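Local structure of Lmo2125 protein (Listeria monocytogenes serovar 1/2a, 5TU0) at residues L157-W160 and T161-Y164; E197-T200 and Y201-W205; V278-S282 and K283-V287; Q289-L292 and D293-T296. The protein binds maltose and, as a lipoprotein of the bacterial solute-binding protein 1 family, probably hands the sugar to a membrane transporter. The protein carries 2 engineered substitutions. All coordinates share one frame; numbering follows the deposited sequence.

All four contacts are local, each between consecutive runs of chain, and they follow one another in series without nesting or crossing. Contact 1 closes the turn that leads from strand 156-157 into helix 163-172, beside the sugar. Contact 2 is a run of helix 193-208, and the two touch where the W160 ring lies against A202 and W205. On the other side of the chain's centre, with contacts 1 and 3 about 40 Å apart between centres, contact 3 turns the chain from strand 272-278 into helix 285-295, whose last turns form contact 4. V278 CG2 and L292 CD1, 3.7 Å apart, join that strand's end to the helix.

Contact 1 of 4, residues L157-W160 and T161-Y164; sequences LAKW and TDFY. With GLC (alpha-D-glucopyranose), chain B.
K159 and D162 are the two ends of a type I beta turn that brings the chain out of strand 156-157 and into helix 163-172. D162 N closes it on K159 O at 3.0 Å, coming from above the carbonyl plane, and K159 is also the centre of an inverse gamma turn, whose W160 N to A158 O bond is weak. The same two residues then meet through their side chains. With CG of K159 opposite the main-chain nitrogen (chi1 -165°) and the chain extended beyond it, the lysine passes D162, its CD 3.7 Å from D162 CB. At the tip, K159 NZ forms a salt bridge with D162 OD2 at 2.9 Å, met on the OD2 lone pair that faces away from OD1. That other oxygen has separate work: D162 is the N-cap residue, and its OD1 accepts from Y164 N at 2.9 Å. Held by the lysine at one oxygen and by the helix start at the other, the carboxylate should have little freedom to rotate. The two middle residues of the turn find their polar partners farther off, W160 NE1 at the hydroxyl of Y267 and T161 OG1 at N217. A158 CB lies over one face of the W160 ring. At the helix start, Y164 presents a ring face to the glucose, its CD1 3.9 Å from C4 of the sugar. An aromatic ring lying against a pyranose is a hallmark of maltose-binding proteins, and here Y164 shares the glycan pocket with D70, E114 and W241.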
loop_
_atom_site.group_PDB
_atom_site.type_symbol
_atom_site.label_atom_id
_atom_site.label_comp_id
_atom_site.label_asym_id
_atom_site.label_seq_id
_atom_site.Cartn_x
_atom_site.Cartn_y
_atom_site.Cartn_z
ATOM N N LEU A 157 16.818 -2.970 9.034
ATOM C CA LEU A 157 16.928 -2.055 7.897
ATOM C C LEU A 157 15.554 -1.638 7.436
ATOM O O LEU A 157 14.627 -2.444 7.465
ATOM C CB LEU A 157 17.633 -2.717 6.713
ATOM C CG LEU A 157 19.062 -3.229 6.915
ATOM C CD1 LEU A 157 19.494 -4.060 5.714
ATOM C CD2 LEU A 157 20.022 -2.079 7.171
ATOM N N ALA A 158 15.436 -0.387 7.010
ATOM C CA ALA A 158 14.184 0.138 6.404
ATOM C C ALA A 158 14.564 1.161 5.334
ATOM O O ALA A 158 15.455 1.984 5.546
ATOM C CB ALA A 158 13.287 0.759 7.452
ATOM N N LYS A 159 13.883 1.109 4.188
ATOM C CA LYS A 159 14.182 2.009 3.073
ATOM C C LYS A 159 13.615 3.410 3.336
ATOM O O LYS A 159 12.746 3.920 2.586
ATOM C CB LYS A 159 13.616 1.419 1.778
ATOM C CG LYS A 159 14.150 2.057 0.507
ATOM C CD LYS A 159 13.297 1.698 -0.704
ATOM C CE LYS A 159 13.786 2.414 -1.951
ATOM N NZ LYS A 159 12.817 2.290 -3.075
ATOM N N TRP A 160 14.127 4.060 4.371
ATOM C CA TRP A 160 13.588 5.346 4.753
ATOM C C TRP A 160 13.860 6.539 3.820
ATOM O O TRP A 160 13.273 7.600 4.026
ATOM C CB TRP A 160 13.877 5.683 6.223
ATOM C CG TRP A 160 13.048 4.878 7.219
ATOM C CD1 TRP A 160 11.816 4.301 7.014
ATOM C CD2 TRP A 160 13.327 4.715 8.613
ATOM N NE1 TRP A 160 11.355 3.733 8.172
ATOM C CE2 TRP A 160 12.261 3.976 9.172
ATOM C CE3 TRP A 160 14.390 5.093 9.434
ATOM C CZ2 TRP A 160 12.236 3.606 10.520
ATOM C CZ3 TRP A 160 14.371 4.720 10.761
ATOM C CH2 TRP A 160 13.299 3.987 11.294
ATOM N N THR A 161 14.685 6.364 2.786
ATOM C CA THR A 161 14.862 7.425 1.784
ATOM C C THR A 161 13.611 7.504 0.902
ATOM O O THR A 161 13.382 8.506 0.234
ATOM C CB THR A 161 16.077 7.210 0.869
ATOM O OG1 THR A 161 16.046 5.886 0.318
ATOM C CG2 THR A 161 17.363 7.396 1.651
ATOM N N ASP A 162 12.834 6.419 0.885
ATOM C CA ASP A 162 11.612 6.322 0.098
ATOM C C ASP A 162 10.443 6.764 0.997
ATOM O O ASP A 162 10.128 6.110 2.002
ATOM C CB ASP A 162 11.448 4.874 -0.391
ATOM C CG ASP A 162 10.309 4.693 -1.392
ATOM O OD1 ASP A 162 9.277 5.377 -1.288
ATOM O OD2 ASP A 162 10.439 3.802 -2.260
ATOM N N PHE A 163 9.807 7.878 0.642
ATOM C CA PHE A 163 8.695 8.395 1.429
ATOM C C PHE A 163 7.568 7.391 1.608
ATOM O O PHE A 163 6.884 7.419 2.616
ATOM C CB PHE A 163 8.165 9.680 0.810
ATOM C CG PHE A 163 7.057 10.304 1.579
ATOM C CD1 PHE A 163 7.282 10.807 2.849
ATOM C CD2 PHE A 163 5.794 10.462 1.004
ATOM C CE1 PHE A 163 6.261 11.409 3.559
ATOM C CE2 PHE A 163 4.773 11.065 1.718
ATOM C CZ PHE A 163 5.013 11.539 2.988
ATOM N N TYR A 164 7.370 6.497 0.648
ATOM C CA TYR A 164 6.340 5.470 0.831
ATOM C C TYR A 164 6.595 4.635 2.102
ATOM O O TYR A 164 5.658 4.239 2.803
ATOM C CB TYR A 164 6.220 4.574 -0.406
ATOM C CG TYR A 164 5.129 3.555 -0.260
ATOM C CD1 TYR A 164 3.804 3.882 -0.522
ATOM C CD2 TYR A 164 5.415 2.277 0.188
ATOM C CE1 TYR A 164 2.797 2.941 -0.361
ATOM C CE2 TYR A 164 4.426 1.341 0.352
ATOM C CZ TYR A 164 3.124 1.676 0.075
ATOM O OH TYR A 164 2.158 0.723 0.253
HETATM C C1 GLC B . 3.664 -0.346 -3.737
HETATM C C2 GLC B . 2.352 0.441 -3.671
HETATM C C3 GLC B . 2.415 1.705 -4.521
HETATM C C4 GLC B . 3.643 2.526 -4.135
HETATM C C5 GLC B . 4.902 1.672 -4.277
HETATM C C6 GLC B . 6.153 2.465 -3.900
HETATM O O2 GLC B . 1.264 -0.380 -4.111
HETATM O O3 GLC B . 1.218 2.471 -4.336
HETATM O O4 GLC B . 3.739 3.704 -4.946
HETATM O O5 GLC B . 4.784 0.507 -3.448
HETATM O O6 GLC B . 7.267 1.585 -3.697
#

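Contact 2 of 4, residues E197-T200 and Y201-W205; sequences EGIT and YATKW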
loop_
_atom_site.group_PDB
_atom_site.type_symbol
_atom_site.label_atom_id
_atom_site.label_comp_id
_atom_site.label_asym_id
_atom_site.label_seq_id
_atom_site.Cartn_x
_atom_site.Cartn_y
_atom_site.Cartn_z
ATOM N N GLU A 197 9.944 15.329 14.382
ATOM C CA GLU A 197 10.411 14.312 15.341
ATOM C C GLU A 197 10.712 12.998 14.612
ATOM O O GLU A 197 11.709 12.328 14.902
ATOM C CB GLU A 197 9.393 14.033 16.438
ATOM C CG GLU A 197 9.421 14.942 17.646
ATOM C CD GLU A 197 8.309 14.560 18.623
ATOM O OE1 GLU A 197 7.139 14.976 18.409
ATOM O OE2 GLU A 197 8.608 13.830 19.593
ATOM N N GLY A 198 9.847 12.642 13.673
ATOM C CA GLY A 198 10.025 11.416 12.886
ATOM C C GLY A 198 11.272 11.483 12.009
ATOM O O GLY A 198 12.052 10.510 11.940
ATOM N N ILE A 199 11.466 12.638 11.353
ATOM C CA ILE A 199 12.612 12.842 10.502
ATOM C C ILE A 199 13.884 12.742 11.354
ATOM O O ILE A 199 14.851 12.100 10.942
ATOM C CB ILE A 199 12.556 14.191 9.753
ATOM C CG1 ILE A 199 11.327 14.240 8.828
ATOM C CG2 ILE A 199 13.818 14.363 8.923
ATOM C CD1 ILE A 199 11.068 15.613 8.258
ATOM N N THR A 200 13.849 13.353 12.546
ATOM C CA THR A 200 14.988 13.339 13.476
ATOM C C THR A 200 15.336 11.909 13.895
ATOM O O THR A 200 16.507 11.545 13.917
ATOM C CB THR A 200 14.707 14.226 14.718
ATOM O OG1 THR A 200 14.408 15.557 14.288
ATOM C CG2 THR A 200 15.910 14.279 15.666
ATOM N N TYR A 201 14.321 11.112 14.223
ATOM C CA TYR A 201 14.524 9.714 14.587
ATOM C C TYR A 201 15.152 8.918 13.428
ATOM O O TYR A 201 16.124 8.156 13.623
ATOM C CB TYR A 201 13.221 9.057 15.044
ATOM C CG TYR A 201 13.449 7.678 15.548
ATOM C CD1 TYR A 201 14.051 7.464 16.800
ATOM C CD2 TYR A 201 13.112 6.561 14.774
ATOM C CE1 TYR A 201 14.289 6.188 17.259
ATOM C CE2 TYR A 201 13.352 5.272 15.239
ATOM C CZ TYR A 201 13.930 5.093 16.476
ATOM O OH TYR A 201 14.182 3.807 16.931
ATOM N N ALA A 202 14.630 9.112 12.230
ATOM C CA ALA A 202 15.183 8.437 11.042
ATOM C C ALA A 202 16.655 8.792 10.815
ATOM O O ALA A 202 17.472 7.926 10.499
ATOM C CB ALA A 202 14.365 8.766 9.794
ATOM N N THR A 203 16.977 10.070 10.998
ATOM C CA THR A 203 18.310 10.566 10.781
ATOM C C THR A 203 19.311 9.869 11.718
ATOM O O THR A 203 20.455 9.629 11.317
ATOM C CB THR A 203 18.327 12.109 10.915
ATOM O OG1 THR A 203 17.446 12.679 9.914
ATOM C CG2 THR A 203 19.706 12.680 10.713
ATOM N N LYS A 204 18.878 9.532 12.933
ATOM C CA LYS A 204 19.762 8.835 13.892
ATOM C C LYS A 204 20.165 7.465 13.326
ATOM O O LYS A 204 21.328 7.058 13.436
ATOM C CB LYS A 204 19.096 8.653 15.264
ATOM C CG LYS A 204 18.672 9.920 15.999
ATOM C CD LYS A 204 19.823 10.801 16.434
ATOM C CE LYS A 204 19.318 11.977 17.266
ATOM N NZ LYS A 204 20.398 12.991 17.481
ATOM N N TRP A 205 19.207 6.749 12.727
ATOM C CA TRP A 205 19.521 5.452 12.111
ATOM C C TRP A 205 20.482 5.627 10.932
ATOM O O TRP A 205 21.496 4.928 10.843
ATOM C CB TRP A 205 18.256 4.711 11.681
ATOM C CG TRP A 205 17.540 4.044 12.839
ATOM C CD1 TRP A 205 16.602 4.608 13.678
ATOM C CD2 TRP A 205 17.701 2.684 13.274
ATOM N NE1 TRP A 205 16.189 3.676 14.612
ATOM C CE2 TRP A 205 16.848 2.493 14.386
ATOM C CE3 TRP A 205 18.499 1.614 12.842
ATOM C CZ2 TRP A 205 16.761 1.266 15.064
ATOM C CZ3 TRP A 205 18.419 0.407 13.514
ATOM C CH2 TRP A 205 17.537 0.243 14.611
#
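I199 and T203 lie one turn apart on helix 193-208, a regular alpha helix in which Y201, A202, T203 and K204 donate their backbone N-H to the carbonyls of E197, G198, I199 and T200. The first three of these bonds are short, T203 N to I199 O being 2.9 Å, whereas K204 N stands 3.3 Å from T200 O. I199 O takes a second donor as well. T203 has its OG1 opposite the carbonyl carbon and beside its own nitrogen (chi1 -61°), which turns the hydroxyl back along the helix, and OG1 donates to I199 O at 2.9 Å from above the carbonyl plane. The hydroxyl is thus satisfied within the helix itself, a common way for threonine to sit on a helix. T200 does likewise one turn earlier, its OG1 bonded to V196 O. K204, an exposed residue, bends at its second torsion, with CG 3.4 Å from T200 O. The other flank of the helix is packed: I199 faces helices 348-363 and 369-387, and the rings of W205 and W160 meet edge-to-face. Y201 OH bonds to E136 of helix 132-138, its strongest polar partner, which ties that helix to this one. The same hydroxyl also accepts from W205 NE1, whose N-H points at Y201 OH across 3.1 Å at 169°, exactly in the plane of the indole.

Contact 3 of 4, residues V278-S282 and K283-V287; sequences VSNYS and KNKDV. With TTN (tartronate), chain C.
Buried S282, meeting N284 and K285, is the tight part of this contact, where the chain leaves strand 272-278 through a type I turn (S279 to S282) and enters helix 285-295. S282 OG accepts from N284 N at 2.9 Å and is also hydrogen-bonded to D63, its strongest polar partner, while S282 O lies 3.5 Å from K285 CE. The extended K285 chain ends in a partly exposed polar clasp: its NZ donates to both N280 OD1 and N280 O, each at 2.9 Å. S279 OG accepts from Y281 N, an ST turn within the loop.

The looser side belongs to K283 and D286, both exposed, and to a tartronate. N284 holds the N-cap position without a side-chain cap, and the anion takes up the N-H groups there: K285 N donates to its O4 at 3.0 Å and D286 N to its O1 at 3.1 Å. Tartronate O3 donates to K283 O at 2.6 Å. The helix start would probably favour such a negative charge, though the nearby D286 carboxylate would probably work against it.

Around the turn, V278 rests on V64 of the neighbouring strand, Y281 OH bonds to H80, and the Y281 side chain touches P57 of helix 45-58, as S279 touches L52.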
loop_
_atom_site.group_PDB
_atom_site.type_symbol
_atom_site.label_atom_id
_atom_site.label_comp_id
_atom_site.label_asym_id
_atom_site.label_seq_id
_atom_site.Cartn_x
_atom_site.Cartn_y
_atom_site.Cartn_z
ATOM N N VAL A 278 -15.792 -0.113 -12.401
ATOM C CA VAL A 278 -16.647 -0.267 -13.594
ATOM C C VAL A 278 -16.332 0.830 -14.591
ATOM O O VAL A 278 -16.291 2.008 -14.236
ATOM C CB VAL A 278 -18.138 -0.175 -13.227
ATOM C CG1 VAL A 278 -19.022 -0.260 -14.472
ATOM C CG2 VAL A 278 -18.500 -1.251 -12.223
ATOM N N SER A 279 -16.098 0.447 -15.840
ATOM C CA SER A 279 -15.860 1.409 -16.904
ATOM C C SER A 279 -17.066 2.342 -17.058
ATOM O O SER A 279 -18.203 1.880 -17.111
ATOM C CB SER A 279 -15.632 0.667 -18.220
ATOM O OG SER A 279 -15.602 1.553 -19.319
ATOM N N ASN A 280 -16.819 3.654 -17.124
ATOM C CA ASN A 280 -17.917 4.615 -17.303
ATOM C C ASN A 280 -18.470 4.532 -18.731
ATOM O O ASN A 280 -19.534 5.075 -19.003
ATOM C CB ASN A 280 -17.450 6.043 -17.012
ATOM C CG ASN A 280 -18.593 6.986 -16.644
ATOM O OD1 ASN A 280 -19.678 6.562 -16.225
ATOM N ND2 ASN A 280 -18.328 8.278 -16.745
ATOM N N TYR A 281 -17.752 3.835 -19.619
ATOM C CA TYR A 281 -18.153 3.654 -21.017
ATOM C C TYR A 281 -18.920 2.355 -21.218
ATOM O O TYR A 281 -19.384 2.074 -22.321
ATOM C CB TYR A 281 -16.904 3.642 -21.914
ATOM C CG TYR A 281 -15.945 4.804 -21.652
ATOM C CD1 TYR A 281 -16.087 6.013 -22.312
ATOM C CD2 TYR A 281 -14.889 4.668 -20.750
ATOM C CE1 TYR A 281 -15.223 7.071 -22.078
ATOM C CE2 TYR A 281 -14.009 5.717 -20.507
ATOM C CZ TYR A 281 -14.191 6.921 -21.167
ATOM O OH TYR A 281 -13.333 7.948 -20.928
ATOM N N SER A 282 -19.060 1.564 -20.157
ATOM C CA SER A 282 -19.732 0.285 -20.254
ATOM C C SER A 282 -21.198 0.427 -20.626
ATOM O O SER A 282 -21.888 1.364 -20.208
ATOM C CB SER A 282 -19.613 -0.493 -18.949
ATOM O OG SER A 282 -20.319 -1.724 -19.028
ATOM N N LYS A 283 -21.655 -0.527 -21.420
ATOM C CA LYS A 283 -23.032 -0.574 -21.843
ATOM C C LYS A 283 -23.736 -1.627 -20.979
ATOM O O LYS A 283 -24.919 -1.910 -21.187
ATOM C CB LYS A 283 -23.084 -0.977 -23.334
ATOM C CG LYS A 283 -23.965 -0.094 -24.188
ATOM C CD LYS A 283 -23.331 1.276 -24.335
ATOM C CE LYS A 283 -24.081 2.135 -25.336
ATOM N NZ LYS A 283 -23.427 3.470 -25.485
ATOM N N ASN A 284 -23.008 -2.192 -20.006
ATOM C CA ASN A 284 -23.523 -3.246 -19.135
ATOM C C ASN A 284 -23.372 -2.885 -17.654
ATOM O O ASN A 284 -23.019 -3.738 -16.839
ATOM C CB ASN A 284 -22.739 -4.527 -19.411
ATOM C CG ASN A 284 -22.811 -4.965 -20.866
ATOM O OD1 ASN A 284 -23.864 -5.359 -21.350
ATOM N ND2 ASN A 284 -21.678 -4.944 -21.545
ATOM N N LYS A 285 -23.646 -1.631 -17.311
ATOM C CA LYS A 285 -23.478 -1.159 -15.934
ATOM C C LYS A 285 -24.317 -1.866 -14.846
ATOM O O LYS A 285 -23.840 -2.027 -13.721
ATOM C CB LYS A 285 -23.659 0.352 -15.860
ATOM C CG LYS A 285 -22.575 1.107 -16.608
ATOM C CD LYS A 285 -22.651 2.604 -16.370
ATOM C CE LYS A 285 -21.660 3.321 -17.257
ATOM N NZ LYS A 285 -21.741 4.786 -17.088
ATOM N N ASP A 286 -25.549 -2.280 -15.166
ATOM C CA ASP A 286 -26.388 -2.987 -14.177
ATOM C C ASP A 286 -25.745 -4.327 -13.844
ATOM O O ASP A 286 -25.594 -4.660 -12.673
ATOM C CB ASP A 286 -27.829 -3.214 -14.668
ATOM C CG ASP A 286 -28.634 -1.928 -14.788
ATOM O OD1 ASP A 286 -28.292 -0.919 -14.127
ATOM O OD2 ASP A 286 -29.647 -1.942 -15.534
ATOM N N VAL A 287 -25.366 -5.094 -14.870
ATOM C CA VAL A 287 -24.707 -6.382 -14.634
ATOM C C VAL A 287 -23.344 -6.177 -13.958
ATOM O O VAL A 287 -22.963 -6.968 -13.092
ATOM C CB VAL A 287 -24.567 -7.229 -15.912
ATOM C CG1 VAL A 287 -23.826 -8.523 -15.617
ATOM C CG2 VAL A 287 -25.945 -7.555 -16.475
HETATM C C1 TTN C . -27.000 -0.918 -18.454
HETATM C C2 TTN C . -27.032 0.094 -19.574
HETATM C C3 TTN C . -25.815 0.979 -19.577
HETATM O O1 TTN C . -27.003 -0.494 -17.279
HETATM O O2 TTN C . -26.965 -2.142 -18.722
HETATM O O3 TTN C . -27.120 -0.555 -20.852
HETATM O O4 TTN C . -24.768 0.578 -19.026
HETATM O O5 TTN C . -25.893 2.091 -20.146
#

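Contact 4 of 4, residues Q289-L292 and D293-T296; sequences QKWL and DYVT
Q289 and D293 stand one turn apart on helix 285-295, and D293 folds back along the preceding turn. Its CB lies 3.7 Å from K290 O. CG, placed opposite the carbonyl carbon (chi1 -68°), comes 3.4 Å from Q289 O, the acceptor of D293 N. At the tip, OD1 receives a weak bond from Q289 NE2 at 3.2 Å, the amide and carboxylate planes 42° apart, while OD2 sits 3.7 Å from the same nitrogen. The firmer partner of Q289 NE2 is K85 O.

The buried side belongs to W291. V295 CB lies 3.9 Å above one face of its indole, offset to the rim, and V295 CG1 is near NE1. Y294 CD2 also lies over a face of the indole, 4.1 Å from W291 CZ3, the two rings meeting obliquely with their planes at 39°. F30 and W276 add edge-to-face neighbours to W291.

The last turn closes on L292 O, which takes T296 N and T296 OG1 from opposite faces of its plane, the hydroxyl at 2.6 Å. T296 is the first residue to leave helical geometry, and N88 also reaches its hydroxyl. Such a helix, wedged between helix 17-34 and the sheet strands 64-68 and 272-278, is typical of the layered alpha/beta lobes of solute-binding proteins.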
loop_
_atom_site.group_PDB
_atom_site.type_symbol
_atom_site.label_atom_id
_atom_site.label_comp_id
_atom_site.label_asym_id
_atom_site.label_seq_id
_atom_site.Cartn_x
_atom_site.Cartn_y
_atom_site.Cartn_z
ATOM N N GLN A 289 -22.552 -3.800 -11.850
ATOM C CA GLN A 289 -22.843 -3.504 -10.431
ATOM C C GLN A 289 -23.070 -4.820 -9.679
ATOM O O GLN A 289 -22.558 -5.015 -8.563
ATOM C CB GLN A 289 -24.071 -2.603 -10.284
ATOM C CG GLN A 289 -24.482 -2.349 -8.836
ATOM C CD GLN A 289 -23.463 -1.522 -8.075
ATOM O OE1 GLN A 289 -23.226 -0.358 -8.411
ATOM N NE2 GLN A 289 -22.865 -2.102 -7.026
ATOM N N LYS A 290 -23.829 -5.722 -10.304
ATOM C CA LYS A 290 -24.082 -7.026 -9.718
ATOM C C LYS A 290 -22.752 -7.782 -9.544
ATOM O O LYS A 290 -22.551 -8.410 -8.529
ATOM C CB LYS A 290 -25.100 -7.813 -10.534
ATOM C CG LYS A 290 -26.510 -7.207 -10.483
ATOM C CD LYS A 290 -27.454 -7.983 -11.378
ATOM C CE LYS A 290 -28.899 -7.500 -11.290
ATOM N NZ LYS A 290 -29.075 -6.114 -11.809
ATOM N N TRP A 291 -21.843 -7.659 -10.501
ATOM C CA TRP A 291 -20.515 -8.306 -10.397
ATOM C C TRP A 291 -19.723 -7.787 -9.203
ATOM O O TRP A 291 -19.139 -8.566 -8.470
ATOM C CB TRP A 291 -19.691 -8.139 -11.683
ATOM C CG TRP A 291 -18.316 -8.727 -11.555
ATOM C CD1 TRP A 291 -17.167 -8.065 -11.233
ATOM C CD2 TRP A 291 -17.963 -10.103 -11.682
ATOM N NE1 TRP A 291 -16.113 -8.939 -11.171
ATOM C CE2 TRP A 291 -16.580 -10.204 -11.442
ATOM C CE3 TRP A 291 -18.685 -11.266 -11.973
ATOM C CZ2 TRP A 291 -15.897 -11.422 -11.505
ATOM C CZ3 TRP A 291 -18.003 -12.481 -12.038
ATOM C CH2 TRP A 291 -16.620 -12.545 -11.799
ATOM N N LEU A 292 -19.691 -6.468 -9.017
ATOM C CA LEU A 292 -18.989 -5.904 -7.868
ATOM C C LEU A 292 -19.533 -6.447 -6.533
ATOM O O LEU A 292 -18.755 -6.783 -5.629
ATOM C CB LEU A 292 -19.021 -4.366 -7.883
ATOM C CG LEU A 292 -17.851 -3.654 -8.573
ATOM C CD1 LEU A 292 -17.680 -4.100 -10.018
ATOM C CD2 LEU A 292 -18.003 -2.138 -8.496
ATOM N N ASP A 293 -20.863 -6.521 -6.425
ATOM C CA ASP A 293 -21.540 -7.022 -5.215
ATOM C C ASP A 293 -21.266 -8.507 -5.006
ATOM O O ASP A 293 -21.194 -8.978 -3.864
ATOM C CB ASP A 293 -23.061 -6.792 -5.296
ATOM C CG ASP A 293 -23.443 -5.306 -5.242
ATOM O OD1 ASP A 293 -22.586 -4.463 -4.891
ATOM O OD2 ASP A 293 -24.610 -4.981 -5.555
ATOM N N TYR A 294 -21.171 -9.241 -6.111
ATOM C CA TYR A 294 -20.834 -10.663 -6.072
ATOM C C TYR A 294 -19.375 -10.905 -5.634
ATOM O O TYR A 294 -19.106 -11.593 -4.631
ATOM C CB TYR A 294 -21.039 -11.268 -7.463
ATOM C CG TYR A 294 -20.636 -12.720 -7.609
ATOM C CD1 TYR A 294 -21.467 -13.736 -7.162
ATOM C CD2 TYR A 294 -19.441 -13.081 -8.235
ATOM C CE1 TYR A 294 -21.112 -15.078 -7.307
ATOM C CE2 TYR A 294 -19.079 -14.425 -8.380
ATOM C CZ TYR A 294 -19.927 -15.417 -7.912
ATOM O OH TYR A 294 -19.604 -16.757 -8.030
ATOM N N VAL A 295 -18.431 -10.338 -6.381
ATOM C CA VAL A 295 -17.012 -10.603 -6.144
ATOM C C VAL A 295 -16.524 -10.098 -4.775
ATOM O O VAL A 295 -15.524 -10.599 -4.252
ATOM C CB VAL A 295 -16.126 -10.080 -7.320
ATOM C CG1 VAL A 295 -16.022 -8.563 -7.311
ATOM C CG2 VAL A 295 -14.718 -10.649 -7.251
ATOM N N THR A 296 -17.235 -9.127 -4.190
ATOM C CA THR A 296 -16.872 -8.596 -2.872
ATOM C C THR A 296 -17.714 -9.190 -1.728
ATOM O O THR A 296 -17.594 -8.733 -0.587
ATOM C CB THR A 296 -16.869 -7.039 -2.815
ATOM O OG1 THR A 296 -18.178 -6.522 -3.093
ATOM C CG2 THR A 296 -15.890 -6.472 -3.800
#